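Local coordinates for putative periplasmic protein (Salmonella enterica, PDB 3OE3) that probably protects the bacterium against host defence by inhibiting c-type lysozyme in the periplasm, acting as a small beta-barrel inhibitor, at residues C[8-11]-C[17-20]; C[21-24]-C[30-33]; C[52-57]-C[63-68]; C[72-77]-C[81-86]. All blocks are in the same frame, centred on the assembly; numbering follows the deposited sequence.

Four beta hairpins, each made of strands adjacent in sequence, illustrate how an eight-stranded antiparallel barrel is built by simple up-and-down succession. Interactions 1 and 2 share strand 16-24, the first ending where the second begins, with centres about 13 Å apart. Strand 39-45 separates interactions 2 and 3 in the sheet. Interactions 3 and 4, centres about 10 Å apart, are joined by backbone bonds between strands 64-68 and 71-76. Strands 5-12 and 80-88 are neighbours as well, so interactions 1 and 4 meet where the sheet closes. Interactions 2 and 4, centres about 17 Å apart, lie on opposite sides of the chain's centre. Through M18, Y22, Y54 and L65 the hairpins share one barrel core.

Interaction 1: residues C[8-11]-C[17-20]; sequences SIYT and VMEV
Y10 and M18, a selenomethionine, form a hydrogen-bonded antiparallel pair whose side chains lie alongside each other and point into the barrel. From its CB, M18 packs on L83 of the last strand. CG stands anti to the backbone N (chi1 180°), and the chain runs straight until the bend about the CG-SE bond, which swings CE over one face of the Y10 ring. There CE lies 4.1 Å from the centroid of the Y10 ring, displaced toward the rim on the CD1 side, in a CH-pi contact; the same methyl also reaches A72 and L65. V20 adds its CG2 at 3.8 Å from Y10 CE1, crossing the ring at a slant.

The backbones pair regularly: Y10 N donates to M18 O at 2.9 Å, and S8 N to V20 O at 2.8 Å. On the other face, I9 CG2 meets V17 CG1 at 3.6 Å, and E19 forms a salt bridge with K7 and a hydrogen bond with the backbone N of M40 of the second subunit.

This first hairpin thus divides its chemistry by face: apolar contacts hold the Y10 ring inside, where its hydroxyl bonds to that of Y22, while the outer face carries the charged group that reaches the partner subunit.

Interaction 2: residues C[21-24]-C[30-33]; sequences IYVN and AYAI
A30 opens its strand opposite N24, a non-hydrogen-bonded pair in which A30 CB rests 3.7 Å from N24 OD1. The amide is brought there by a side chain that folds back toward the neighbouring strand. A water lies within donating distance of both N24 OD1 and Y31 O and can link the asparagine side chain to the facing backbone, though it has other acceptors to serve.

Y31 comes next, paired with V23. Its N donates to V23 O at 2.9 Å, and Y31 O receives V23 N at 3.0 Å. With CG anti to the carbonyl carbon (chi1 -51°), the ring is placed beside its own backbone N, where it crosses V23 at a slant and Y31 CD1 meets V23 CG1 at 4.0 Å. The hydroxyl continues to E4 of the second subunit.

A32 then turns its methyl to the barrel interior, 4.0 Å from Y22 CD1; the same methyl also touches the Y54 ring. I33 closes the walk: its N donates to I21 O at 2.8 Å, and the CB atoms of I33 and I21 stand 4.1 Å apart.

Within this hairpin of the up-and-down barrel, the two faces serve different neighbours. Y22 and A32 look inward, while I21, V23, Y31 and I33 meet the other subunit, implying an apolar patch in this part of the interface, with V23 and I33 each touching its own counterpart and a polar link at the Y31 hydroxyl.

Interaction 3: residues C[52-57]-C[63-68]; sequences ANYEAI and YKLYTK
T67 and A52 meet through a side-chain bond as well as through their backbones. T67 OG1 donates to A52 O at 2.7 Å, in the carbonyl plane and on a lone pair, because chi1 of 85° sets the hydroxyl between the backbone N and the carbonyl carbon. T67 N also reaches A52 O, but weakly, at 3.1 Å; a second weak bond runs from it to N53 OD1. In return A52 N donates to T67 O at 3.1 Å. A water bridges the same end of the pair, giving one proton to N53 OD1 at 2.6 Å and the other to T67 O.

These bonds close the open end of one of the hairpins from which the antiparallel barrel is assembled. Nearer the turn, Y54 and L65 exchange backbone bonds, with Y54 N donating to L65 O at 2.8 Å, and A56 N makes a longer bond to Y63 O. L65 O also lies at the edge of the Y54 ring, while L65 CD2 packs alongside Y54 CD1 at 4.1 Å.

On the other face the N53 side chain crosses that of Y66 at about a right angle, amide and ring planes 50° apart. E55 runs beside K64, E55 OE1 and K64 NZ 4.1 Å apart, too far for a salt bridge; E55 OE2 has a weak, long partner in R44.

Interaction 4: residues C[72-77]-C[81-86]; sequences AELVEG and PVLSNC
L74 O is gripped by two backbone donors, V82 N at 2.8 Å and L83 N at 3.1 Å, the signature of a classic beta bulge in which both residues face L74. L74 N completes the set by donating to L83 O at 2.9 Å. The bulge brings V82 CB close to L74 O and lets the two valine methyls part: V82 CG1 packs at a slant on L74 CD2, 3.9 Å away, and V82 CG2 stands 3.6 Å from E76 CG, the two side chains crossing at about a right angle. A water, donating to E76 OE2 and P81 O, spans the strands beyond V82.

Toward the other end the register slips again. E73, bent at chi2 (-83°), curls its carboxylate over the facing strand, where N85 N donates to E73 OE1 at 3.0 Å from above the carboxylate plane. A side chain thereby takes the backbone NH at a point where the chain turns, with N85 in a left-handed conformation. A hydrogen-bonded pair forms again at A72 and C86, where C86 N donates to A72 O at 3.0 Å.

C86 also forms the disulfide with C12, tying this last hairpin of the barrel to the first strand. The chemistry implies an irregular strand pair held in two ways: the twice-used L74 carbonyl and the E73 carboxylate take up backbone NH groups where the register shifts, and a covalent link fixes the strand where the sheet closes.

Interaction 1: residues C[8-11]-C[17-20]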
loop_
_atom_site.group_PDB
_atom_site.type_symbol
_atom_site.label_atom_id
_atom_site.label_comp_id
_atom_site.label_asym_id
_atom_site.label_seq_id
_atom_site.Cartn_x
_atom_site.Cartn_y
_atom_site.Cartn_z
ATOM N N SER C 8 7.333 2.145 -6.744
ATOM C CA SER C 8 8.290 3.167 -7.142
ATOM C C SER C 8 9.010 3.677 -5.921
ATOM O O SER C 8 8.407 3.871 -4.869
ATOM C CB SER C 8 7.579 4.332 -7.810
ATOM O OG SER C 8 7.140 3.983 -9.111
ATOM N N ILE C 9 10.308 3.900 -6.060
ATOM C CA ILE C 9 11.086 4.473 -4.978
ATOM C C ILE C 9 11.618 5.842 -5.424
ATOM O O ILE C 9 12.176 5.971 -6.519
ATOM C CB ILE C 9 12.223 3.524 -4.557
ATOM C CG1 ILE C 9 11.625 2.205 -4.034
ATOM C CG2 ILE C 9 13.133 4.175 -3.514
ATOM C CD1 ILE C 9 12.627 1.251 -3.459
ATOM N N TYR C 10 11.409 6.869 -4.592
ATOM C CA TYR C 10 11.816 8.234 -4.928
ATOM C C TYR C 10 12.882 8.695 -3.958
ATOM O O TYR C 10 12.789 8.433 -2.758
ATOM C CB TYR C 10 10.630 9.202 -4.801
ATOM C CG TYR C 10 9.517 9.040 -5.821
ATOM C CD1 TYR C 10 8.508 8.088 -5.633
ATOM C CD2 TYR C 10 9.445 9.863 -6.941
ATOM C CE1 TYR C 10 7.496 7.947 -6.546
ATOM C CE2 TYR C 10 8.415 9.709 -7.873
ATOM C CZ TYR C 10 7.449 8.742 -7.660
ATOM O OH TYR C 10 6.410 8.582 -8.572
ATOM N N THR C 11 13.887 9.395 -4.478
ATOM C CA THR C 11 14.829 10.120 -3.640
ATOM C C THR C 11 14.330 11.549 -3.484
ATOM O O THR C 11 14.019 12.214 -4.477
ATOM C CB THR C 11 16.251 10.113 -4.235
ATOM O OG1 THR C 11 16.183 10.253 -5.661
ATOM C CG2 THR C 11 16.938 8.800 -3.905
ATOM N N VAL C 17 13.625 9.178 1.636
ATOM C CA VAL C 17 13.178 8.298 0.573
ATOM C C VAL C 17 11.666 8.148 0.684
ATOM O O VAL C 17 11.113 8.155 1.787
ATOM C CB VAL C 17 13.834 6.920 0.687
ATOM C CG1 VAL C 17 13.270 5.968 -0.364
ATOM C CG2 VAL C 17 15.344 7.042 0.545
HETATM N N MSE C 18 10.988 8.068 -0.446
HETATM C CA MSE C 18 9.545 7.779 -0.415
HETATM C C MSE C 18 9.235 6.568 -1.266
HETATM O O MSE C 18 9.546 6.567 -2.449
HETATM C CB MSE C 18 8.760 8.978 -0.963
HETATM C CG MSE C 18 7.260 8.790 -0.988
HETATM SE SE MSE C 18 6.270 10.394 -1.494
HETATM C CE MSE C 18 6.862 10.516 -3.352
ATOM N N GLU C 19 8.631 5.535 -0.674
ATOM C CA GLU C 19 8.075 4.422 -1.432
ATOM C C GLU C 19 6.622 4.740 -1.803
ATOM O O GLU C 19 5.852 5.221 -0.976
ATOM C CB GLU C 19 8.052 3.136 -0.592
ATOM C CG GLU C 19 9.318 2.324 -0.583
ATOM C CD GLU C 19 9.106 0.956 0.044
ATOM O OE1 GLU C 19 7.962 0.652 0.459
ATOM O OE2 GLU C 19 10.084 0.188 0.117
ATOM N N VAL C 20 6.249 4.448 -3.040
ATOM C CA VAL C 20 4.850 4.509 -3.433
ATOM C C VAL C 20 4.491 3.206 -4.133
ATOM O O VAL C 20 5.226 2.731 -4.993
ATOM C CB VAL C 20 4.560 5.698 -4.374
ATOM C CG1 VAL C 20 3.049 5.793 -4.645
ATOM C CG2 VAL C 20 5.077 7.021 -3.779
#

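Interaction 2: residues C[21-24]-C[30-33]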
loop_
_atom_site.group_PDB
_atom_site.type_symbol
_atom_site.label_atom_id
_atom_site.label_comp_id
_atom_site.label_asym_id
_atom_site.label_seq_id
_atom_site.Cartn_x
_atom_site.Cartn_y
_atom_site.Cartn_z
ATOM N N ILE C 21 3.372 2.615 -3.728
ATOM C CA ILE C 21 2.785 1.505 -4.470
ATOM C C ILE C 21 1.728 2.098 -5.388
ATOM O O ILE C 21 0.812 2.773 -4.923
ATOM C CB ILE C 21 2.115 0.466 -3.545
ATOM C CG1 ILE C 21 3.101 -0.103 -2.529
ATOM C CG2 ILE C 21 1.520 -0.654 -4.372
ATOM C CD1 ILE C 21 4.245 -0.865 -3.121
ATOM N N TYR C 22 1.877 1.886 -6.693
ATOM C CA TYR C 22 0.877 2.354 -7.632
ATOM C C TYR C 22 0.037 1.178 -8.112
ATOM O O TYR C 22 0.573 0.116 -8.432
ATOM C CB TYR C 22 1.546 3.019 -8.837
ATOM C CG TYR C 22 2.169 4.371 -8.526
ATOM C CD1 TYR C 22 1.367 5.474 -8.276
ATOM C CD2 TYR C 22 3.547 4.545 -8.516
ATOM C CE1 TYR C 22 1.915 6.716 -8.014
ATOM C CE2 TYR C 22 4.115 5.803 -8.255
ATOM C CZ TYR C 22 3.281 6.881 -7.998
ATOM O OH TYR C 22 3.797 8.148 -7.742
ATOM N N VAL C 23 -1.272 1.386 -8.152
ATOM C CA VAL C 23 -2.224 0.411 -8.678
ATOM C C VAL C 23 -2.837 1.011 -9.933
ATOM O O VAL C 23 -3.435 2.085 -9.898
ATOM C CB VAL C 23 -3.336 0.108 -7.669
ATOM C CG1 VAL C 23 -4.340 -0.922 -8.253
ATOM C CG2 VAL C 23 -2.729 -0.395 -6.355
ATOM N N ASN C 24 -2.647 0.332 -11.052
ATOM C CA ASN C 24 -3.196 0.796 -12.308
ATOM C C ASN C 24 -3.944 -0.368 -12.918
ATOM O O ASN C 24 -3.322 -1.269 -13.471
ATOM C CB ASN C 24 -2.072 1.249 -13.233
ATOM C CG ASN C 24 -1.453 2.550 -12.785
ATOM O OD1 ASN C 24 -2.090 3.596 -12.857
ATOM N ND2 ASN C 24 -0.217 2.491 -12.315
ATOM N N ALA C 30 -6.831 4.244 -11.328
ATOM C CA ALA C 30 -5.524 4.497 -10.713
ATOM C C ALA C 30 -5.624 4.827 -9.237
ATOM O O ALA C 30 -6.451 5.642 -8.827
ATOM C CB ALA C 30 -4.793 5.630 -11.454
ATOM N N TYR C 31 -4.759 4.190 -8.448
ATOM C CA TYR C 31 -4.678 4.427 -7.012
ATOM C C TYR C 31 -3.209 4.480 -6.636
ATOM O O TYR C 31 -2.338 4.078 -7.418
ATOM C CB TYR C 31 -5.363 3.311 -6.214
ATOM C CG TYR C 31 -6.770 3.002 -6.673
ATOM C CD1 TYR C 31 -6.997 2.068 -7.678
ATOM C CD2 TYR C 31 -7.869 3.608 -6.086
ATOM C CE1 TYR C 31 -8.278 1.777 -8.105
ATOM C CE2 TYR C 31 -9.163 3.311 -6.505
ATOM C CZ TYR C 31 -9.355 2.397 -7.517
ATOM O OH TYR C 31 -10.628 2.068 -7.961
ATOM N N ALA C 32 -2.934 4.971 -5.432
ATOM C CA ALA C 32 -1.579 4.969 -4.899
ATOM C C ALA C 32 -1.643 4.628 -3.431
ATOM O O ALA C 32 -2.649 4.867 -2.778
ATOM C CB ALA C 32 -0.927 6.337 -5.096
ATOM N N ILE C 33 -0.565 4.058 -2.898
ATOM C CA ILE C 33 -0.479 3.849 -1.462
ATOM C C ILE C 33 0.868 4.354 -0.987
ATOM O O ILE C 33 1.899 4.027 -1.567
ATOM C CB ILE C 33 -0.589 2.368 -1.056
ATOM C CG1 ILE C 33 -1.821 1.705 -1.680
ATOM C CG2 ILE C 33 -0.666 2.250 0.473
ATOM C CD1 ILE C 33 -1.733 0.197 -1.641
HETATM O O HOH W 1 -1.759 4.823 -10.197
#

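Interaction 3: residues C[52-57]-C[63-68]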
loop_
_atom_site.group_PDB
_atom_site.type_symbol
_atom_site.label_atom_id
_atom_site.label_comp_id
_atom_site.label_asym_id
_atom_site.label_seq_id
_atom_site.Cartn_x
_atom_site.Cartn_y
_atom_site.Cartn_z
ATOM N N ALA C 52 -0.401 13.294 -12.668
ATOM C CA ALA C 52 -1.144 12.327 -11.880
ATOM C C ALA C 52 -1.088 12.708 -10.405
ATOM O O ALA C 52 -0.052 12.585 -9.756
ATOM C CB ALA C 52 -0.611 10.925 -12.116
ATOM N N ASN C 53 -2.216 13.185 -9.897
ATOM C CA ASN C 53 -2.305 13.726 -8.557
ATOM C C ASN C 53 -3.300 12.932 -7.747
ATOM O O ASN C 53 -4.414 12.647 -8.208
ATOM C CB ASN C 53 -2.727 15.190 -8.622
ATOM C CG ASN C 53 -1.858 15.991 -9.569
ATOM O OD1 ASN C 53 -0.651 16.079 -9.385
ATOM N ND2 ASN C 53 -2.464 16.546 -10.603
ATOM N N TYR C 54 -2.897 12.563 -6.539
ATOM C CA TYR C 54 -3.681 11.633 -5.725
ATOM C C TYR C 54 -4.078 12.254 -4.398
ATOM O O TYR C 54 -3.356 13.087 -3.849
ATOM C CB TYR C 54 -2.888 10.339 -5.463
ATOM C CG TYR C 54 -2.447 9.586 -6.703
ATOM C CD1 TYR C 54 -1.329 10.003 -7.433
ATOM C CD2 TYR C 54 -3.145 8.457 -7.152
ATOM C CE1 TYR C 54 -0.921 9.325 -8.571
ATOM C CE2 TYR C 54 -2.732 7.776 -8.293
ATOM C CZ TYR C 54 -1.623 8.212 -8.991
ATOM O OH TYR C 54 -1.205 7.534 -10.115
ATOM N N GLU C 55 -5.221 11.828 -3.871
ATOM C CA GLU C 55 -5.660 12.258 -2.547
ATOM C C GLU C 55 -6.069 11.061 -1.706
ATOM O O GLU C 55 -6.540 10.053 -2.222
ATOM C CB GLU C 55 -6.822 13.257 -2.646
ATOM C CG GLU C 55 -8.101 12.658 -3.190
ATOM C CD GLU C 55 -9.293 13.617 -3.111
ATOM O OE1 GLU C 55 -9.192 14.660 -2.430
ATOM O OE2 GLU C 55 -10.332 13.309 -3.728
ATOM N N ALA C 56 -5.884 11.171 -0.398
ATOM C CA ALA C 56 -6.276 10.089 0.498
ATOM C C ALA C 56 -7.771 9.837 0.396
ATOM O O ALA C 56 -8.572 10.774 0.341
ATOM C CB ALA C 56 -5.884 10.436 1.941
ATOM N N ILE C 57 -8.133 8.559 0.353
ATOM C CA ILE C 57 -9.530 8.149 0.296
ATOM C C ILE C 57 -10.230 8.418 1.625
ATOM O O ILE C 57 -11.414 8.759 1.651
ATOM C CB ILE C 57 -9.634 6.675 -0.103
ATOM C CG1 ILE C 57 -9.078 6.524 -1.518
ATOM C CG2 ILE C 57 -11.076 6.196 -0.039
ATOM C CD1 ILE C 57 -8.881 5.130 -1.946
ATOM N N TYR C 63 -3.287 14.126 3.222
ATOM C CA TYR C 63 -2.182 13.895 2.309
ATOM C C TYR C 63 -2.635 13.987 0.864
ATOM O O TYR C 63 -3.671 13.431 0.485
ATOM C CB TYR C 63 -1.546 12.514 2.543
ATOM C CG TYR C 63 -0.881 12.365 3.900
ATOM C CD1 TYR C 63 0.233 13.137 4.247
ATOM C CD2 TYR C 63 -1.353 11.447 4.823
ATOM C CE1 TYR C 63 0.838 12.991 5.466
ATOM C CE2 TYR C 63 -0.749 11.303 6.062
ATOM C CZ TYR C 63 0.341 12.084 6.381
ATOM O OH TYR C 63 0.945 11.948 7.611
ATOM N N LYS C 64 -1.843 14.691 0.065
ATOM C CA LYS C 64 -1.983 14.687 -1.374
ATOM C C LYS C 64 -0.605 14.493 -2.019
ATOM O O LYS C 64 0.416 15.048 -1.569
ATOM C CB LYS C 64 -2.649 15.980 -1.863
ATOM C CG LYS C 64 -4.102 16.117 -1.436
ATOM C CD LYS C 64 -4.723 17.396 -1.998
ATOM C CE LYS C 64 -6.233 17.409 -1.818
ATOM N NZ LYS C 64 -6.631 17.092 -0.422
ATOM N N LEU C 65 -0.587 13.681 -3.066
ATOM C CA LEU C 65 0.635 13.333 -3.756
ATOM C C LEU C 65 0.517 13.890 -5.162
ATOM O O LEU C 65 -0.385 13.513 -5.933
ATOM C CB LEU C 65 0.791 11.796 -3.782
ATOM C CG LEU C 65 1.931 11.231 -4.633
ATOM C CD1 LEU C 65 3.277 11.608 -4.007
ATOM C CD2 LEU C 65 1.804 9.694 -4.791
ATOM N N TYR C 66 1.398 14.825 -5.499
ATOM C CA TYR C 66 1.360 15.433 -6.813
ATOM C C TYR C 66 2.526 14.927 -7.625
ATOM O O TYR C 66 3.676 15.061 -7.210
ATOM C CB TYR C 66 1.431 16.954 -6.698
ATOM C CG TYR C 66 0.260 17.536 -5.958
ATOM C CD1 TYR C 66 -0.870 17.954 -6.636
ATOM C CD2 TYR C 66 0.274 17.649 -4.576
ATOM C CE1 TYR C 66 -1.950 18.481 -5.958
ATOM C CE2 TYR C 66 -0.803 18.176 -3.894
ATOM C CZ TYR C 66 -1.908 18.593 -4.592
ATOM O OH TYR C 66 -2.982 19.123 -3.914
ATOM N N THR C 67 2.240 14.348 -8.784
ATOM C CA THR C 67 3.309 13.789 -9.592
ATOM C C THR C 67 3.241 14.283 -11.028
ATOM O O THR C 67 2.163 14.565 -11.557
ATOM C CB THR C 67 3.302 12.243 -9.578
ATOM O OG1 THR C 67 2.397 11.745 -10.571
ATOM C CG2 THR C 67 2.900 11.709 -8.197
ATOM N N LYS C 68 4.416 14.382 -11.639
ATOM C CA LYS C 68 4.585 14.897 -12.984
ATOM C C LYS C 68 5.818 14.223 -13.553
ATOM O O LYS C 68 6.924 14.478 -13.093
ATOM C CB LYS C 68 4.795 16.409 -12.936
ATOM C CG LYS C 68 4.937 17.067 -14.295
ATOM C CD LYS C 68 3.638 17.007 -15.072
ATOM C CE LYS C 68 3.792 17.650 -16.443
ATOM N NZ LYS C 68 4.296 19.047 -16.336
HETATM O O HOH W 2 0.959 17.131 -11.077
#

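Interaction 4: residues C[72-77]-C[81-86]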
loop_
_atom_site.group_PDB
_atom_site.type_symbol
_atom_site.label_atom_id
_atom_site.label_comp_id
_atom_site.label_asym_id
_atom_site.label_seq_id
_atom_site.Cartn_x
_atom_site.Cartn_y
_atom_site.Cartn_z
ATOM N N ALA C 72 7.809 14.118 -8.062
ATOM C CA ALA C 72 6.667 14.035 -7.162
ATOM C C ALA C 72 6.876 14.944 -5.955
ATOM O O ALA C 72 8.007 15.310 -5.622
ATOM C CB ALA C 72 6.451 12.599 -6.703
ATOM N N GLU C 73 5.771 15.276 -5.296
ATOM C CA GLU C 73 5.784 16.068 -4.081
ATOM C C GLU C 73 4.687 15.527 -3.188
ATOM O O GLU C 73 3.571 15.300 -3.651
ATOM C CB GLU C 73 5.486 17.547 -4.384
ATOM C CG GLU C 73 6.377 18.186 -5.444
ATOM C CD GLU C 73 7.698 18.677 -4.880
ATOM O OE1 GLU C 73 7.828 18.732 -3.644
ATOM O OE2 GLU C 73 8.602 19.014 -5.671
ATOM N N LEU C 74 4.997 15.315 -1.916
ATOM C CA LEU C 74 3.982 14.938 -0.939
ATOM C C LEU C 74 3.739 16.080 0.037
ATOM O O LEU C 74 4.670 16.619 0.655
ATOM C CB LEU C 74 4.369 13.653 -0.179
ATOM C CG LEU C 74 3.360 13.154 0.862
ATOM C CD1 LEU C 74 2.073 12.678 0.205
ATOM C CD2 LEU C 74 3.986 12.043 1.714
ATOM N N VAL C 75 2.473 16.460 0.133
ATOM C CA VAL C 75 2.052 17.526 1.036
ATOM C C VAL C 75 0.899 17.071 1.931
ATOM O O VAL C 75 0.307 16.003 1.724
ATOM C CB VAL C 75 1.642 18.810 0.272
ATOM C CG1 VAL C 75 2.784 19.279 -0.639
ATOM C CG2 VAL C 75 0.368 18.588 -0.521
ATOM N N GLU C 76 0.583 17.891 2.927
ATOM C CA GLU C 76 -0.571 17.662 3.781
ATOM C C GLU C 76 -1.191 19.018 4.071
ATOM O O GLU C 76 -0.556 20.057 3.849
ATOM C CB GLU C 76 -0.141 16.994 5.097
ATOM C CG GLU C 76 0.860 17.818 5.897
ATOM C CD GLU C 76 1.391 17.090 7.127
ATOM O OE1 GLU C 76 0.732 16.134 7.586
ATOM O OE2 GLU C 76 2.467 17.481 7.634
ATOM N N GLY C 77 -2.421 19.011 4.569
ATOM C CA GLY C 77 -3.092 20.244 4.937
ATOM C C GLY C 77 -3.090 21.259 3.811
ATOM O O GLY C 77 -3.365 20.933 2.653
ATOM N N PRO C 81 4.572 21.099 3.028
ATOM C CA PRO C 81 5.494 20.074 2.529
ATOM C C PRO C 81 5.691 18.940 3.519
ATOM O O PRO C 81 5.871 19.174 4.714
ATOM C CB PRO C 81 6.808 20.842 2.334
ATOM C CG PRO C 81 6.390 22.269 2.173
ATOM C CD PRO C 81 5.194 22.434 3.061
ATOM N N VAL C 82 5.656 17.714 3.010
ATOM C CA VAL C 82 5.996 16.547 3.805
ATOM C C VAL C 82 7.279 15.939 3.240
ATOM O O VAL C 82 8.266 15.773 3.959
ATOM C CB VAL C 82 4.869 15.520 3.802
ATOM C CG1 VAL C 82 5.285 14.282 4.583
ATOM C CG2 VAL C 82 3.601 16.140 4.381
ATOM N N LEU C 83 7.272 15.649 1.945
ATOM C CA LEU C 83 8.471 15.206 1.244
ATOM C C LEU C 83 8.552 16.004 -0.048
ATOM O O LEU C 83 7.558 16.099 -0.770
ATOM C CB LEU C 83 8.426 13.701 0.976
ATOM C CG LEU C 83 8.551 12.798 2.196
ATOM C CD1 LEU C 83 8.208 11.365 1.815
ATOM C CD2 LEU C 83 9.962 12.879 2.787
ATOM N N SER C 84 9.718 16.593 -0.335
ATOM C CA SER C 84 9.824 17.594 -1.397
ATOM C C SER C 84 10.876 17.228 -2.429
ATOM O O SER C 84 11.845 16.525 -2.118
ATOM C CB SER C 84 10.174 18.972 -0.821
ATOM O OG SER C 84 9.203 19.440 0.105
ATOM N N ASN C 85 10.669 17.694 -3.655
ATOM C CA ASN C 85 11.624 17.496 -4.734
ATOM C C ASN C 85 11.976 16.024 -4.882
ATOM O O ASN C 85 13.136 15.646 -4.956
ATOM C CB ASN C 85 12.877 18.347 -4.492
ATOM C CG ASN C 85 13.847 18.323 -5.664
ATOM O OD1 ASN C 85 13.450 18.241 -6.827
ATOM N ND2 ASN C 85 15.130 18.408 -5.354
ATOM N N CYS C 86 10.951 15.184 -4.937
ATOM C CA CYS C 86 11.170 13.752 -5.094
ATOM C C CYS C 86 11.352 13.381 -6.556
ATOM O O CYS C 86 10.656 13.901 -7.428
ATOM C CB CYS C 86 9.983 12.971 -4.513
ATOM S SG CYS C 86 9.746 13.259 -2.723
HETATM O O HOH W 3 4.972 18.566 7.171
#